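Local coordinates for protein leucyl-tRNA synthetase subunit alpha (Aquifex aeolicus, PDB 3O0A) that attaches leucine to its tRNA as part of leucyl-tRNA synthetase, the CP1 domain here probably hydrolysing wrongly charged tRNA, at residues G110-N115 and K121-S126. Sequence-based numbering, arbitrary orientation.
Sequences GVYATN and KIPVWS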
loop_
_atom_site.group_PDB
_atom_site.type_symbol
_atom_site.label_atom_id
_atom_site.label_comp_id
_atom_site.label_asym_id
_atom_site.label_seq_id
_atom_site.Cartn_x
_atom_site.Cartn_y
_atom_site.Cartn_z
ATOM N N GLY A 110 0.481 -12.544 0.546
ATOM C CA GLY A 110 1.669 -13.361 0.761
ATOM C C GLY A 110 2.960 -12.784 0.205
ATOM O O GLY A 110 3.981 -13.469 0.156
ATOM N N VAL A 111 2.926 -11.525 -0.220
ATOM C CA VAL A 111 4.139 -10.867 -0.710
ATOM C C VAL A 111 4.352 -9.571 0.050
ATOM O O VAL A 111 3.412 -9.035 0.645
ATOM C CB VAL A 111 4.078 -10.574 -2.236
ATOM C CG1 VAL A 111 4.003 -11.905 -3.026
ATOM C CG2 VAL A 111 2.887 -9.661 -2.594
ATOM N N TYR A 112 5.586 -9.078 0.003
ATOM C CA TYR A 112 5.946 -7.818 0.644
ATOM C C TYR A 112 6.482 -6.839 -0.390
ATOM O O TYR A 112 7.381 -7.166 -1.184
ATOM C CB TYR A 112 6.985 -8.073 1.730
ATOM C CG TYR A 112 6.453 -8.955 2.829
ATOM C CD1 TYR A 112 6.426 -10.345 2.688
ATOM C CD2 TYR A 112 5.950 -8.398 4.003
ATOM C CE1 TYR A 112 5.911 -11.160 3.706
ATOM C CE2 TYR A 112 5.458 -9.197 5.019
ATOM C CZ TYR A 112 5.430 -10.565 4.863
ATOM O OH TYR A 112 4.937 -11.347 5.881
ATOM N N ALA A 113 5.904 -5.652 -0.396
ATOM C CA ALA A 113 6.334 -4.604 -1.307
ATOM C C ALA A 113 7.421 -3.787 -0.618
ATOM O O ALA A 113 7.349 -3.516 0.581
ATOM C CB ALA A 113 5.156 -3.711 -1.646
ATOM N N THR A 114 8.420 -3.384 -1.390
ATOM C CA THR A 114 9.425 -2.472 -0.892
ATOM C C THR A 114 8.885 -1.060 -1.003
ATOM O O THR A 114 8.385 -0.645 -2.054
ATOM C CB THR A 114 10.732 -2.619 -1.677
ATOM O OG1 THR A 114 11.178 -3.978 -1.576
ATOM C CG2 THR A 114 11.801 -1.675 -1.131
ATOM N N ASN A 115 8.972 -0.343 0.113
ATOM C CA ASN A 115 8.655 1.078 0.160
ATOM C C ASN A 115 9.845 1.854 -0.419
ATOM O O ASN A 115 10.960 1.774 0.116
ATOM C CB ASN A 115 8.396 1.465 1.623
ATOM C CG ASN A 115 7.964 2.910 1.786
ATOM O OD1 ASN A 115 8.260 3.764 0.950
ATOM N ND2 ASN A 115 7.250 3.187 2.874
ATOM N N LYS A 121 10.168 -3.458 3.856
ATOM C CA LYS A 121 9.279 -4.417 3.209
ATOM C C LYS A 121 7.972 -4.530 3.989
ATOM O O LYS A 121 7.962 -4.834 5.194
ATOM C CB LYS A 121 9.986 -5.765 3.063
ATOM C CG LYS A 121 11.157 -5.698 2.088
ATOM C CD LYS A 121 11.959 -6.981 2.081
ATOM C CE LYS A 121 13.286 -6.800 1.333
ATOM N NZ LYS A 121 13.037 -6.510 -0.095
ATOM N N ILE A 122 6.870 -4.243 3.305
ATOM C CA ILE A 122 5.559 -4.134 3.937
ATOM C C ILE A 122 4.553 -5.060 3.230
ATOM O O ILE A 122 4.603 -5.195 2.009
ATOM C CB ILE A 122 5.064 -2.655 4.008
ATOM C CG1 ILE A 122 4.962 -2.019 2.620
ATOM C CG2 ILE A 122 5.991 -1.807 4.910
ATOM C CD1 ILE A 122 4.278 -0.651 2.640
ATOM N N PRO A 123 3.664 -5.727 3.999
ATOM C CA PRO A 123 2.791 -6.748 3.411
ATOM C C PRO A 123 1.723 -6.186 2.473
ATOM O O PRO A 123 1.183 -5.099 2.712
ATOM C CB PRO A 123 2.145 -7.404 4.638
ATOM C CG PRO A 123 2.153 -6.332 5.670
ATOM C CD PRO A 123 3.423 -5.577 5.449
ATOM N N VAL A 124 1.440 -6.930 1.404
ATOM C CA VAL A 124 0.414 -6.556 0.446
ATOM C C VAL A 124 -0.853 -7.368 0.690
ATOM O O VAL A 124 -0.812 -8.598 0.691
ATOM C CB VAL A 124 0.887 -6.735 -1.002
ATOM C CG1 VAL A 124 -0.150 -6.150 -1.980
ATOM C CG2 VAL A 124 2.238 -6.059 -1.202
ATOM N N TRP A 125 -1.951 -6.641 0.888
ATOM C CA TRP A 125 -3.286 -7.169 1.150
ATOM C C TRP A 125 -4.265 -6.762 0.043
ATOM O O TRP A 125 -3.973 -5.879 -0.770
ATOM C CB TRP A 125 -3.778 -6.597 2.484
ATOM C CG TRP A 125 -3.129 -7.195 3.667
ATOM C CD1 TRP A 125 -1.817 -7.071 4.057
ATOM C CD2 TRP A 125 -3.762 -8.017 4.639
ATOM N NE1 TRP A 125 -1.600 -7.784 5.218
ATOM C CE2 TRP A 125 -2.777 -8.377 5.593
ATOM C CE3 TRP A 125 -5.067 -8.500 4.794
ATOM C CZ2 TRP A 125 -3.064 -9.187 6.690
ATOM C CZ3 TRP A 125 -5.350 -9.320 5.883
ATOM C CH2 TRP A 125 -4.353 -9.656 6.813
ATOM N N SER A 126 -5.415 -7.430 -0.012
ATOM C CA SER A 126 -6.568 -6.909 -0.745
ATOM C C SER A 126 -7.662 -6.676 0.284
ATOM O O SER A 126 -7.746 -7.414 1.272
ATOM C CB SER A 126 -7.038 -7.882 -1.825
ATOM O OG SER A 126 -8.063 -7.325 -2.633
#
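A113 and I122 face each other as the hydrogen-bonded pair of a beta hairpin, a worked example of how two adjoining strands divide their labour between backbone and side chains. A113 N gives its hydrogen to I122 O at 2.8 Å. I122 N returns one to A113 O at 2.9 Å. The second bond is the straighter, at 167°. Beyond this pair V124 N binds V111 O at 3.0 Å. The same two carbonyls of A113 and I122 also take CA-H...O contacts from the flanking pairs: Y112 CA lies 3.2 Å from I122 O, and K121 CA approaches A113 O.

In the apolar packing, the Y112 ring slants across P123, its CD2 3.5 Å from P123 N. Its CE2 lies 3.8 Å from P123 CB; chi1 of -63° sets CG beside the backbone N and turns the ring toward the proline. V124 CG2 meets A113 CB at 3.8 Å and also touches V111 CG2, wedged between the two.

Among the polar side chains, T114 and K121 run alongside each other, and a bend at chi4 (-64°) brings K121 NZ back beside T114 OG1. K121 NZ forms a salt bridge to E13, and T114 OG1 hydrogen-bonds to the same carboxylate oxygen, OE2.

The hairpin strand 106-114 lies at the margin of a mixed four-stranded sheet, while 121-127 is flanked on its other side by strand 55-58. V111 and V124 pack on L68 of helix 64-74, and I122 reaches F10 of strand 6-13.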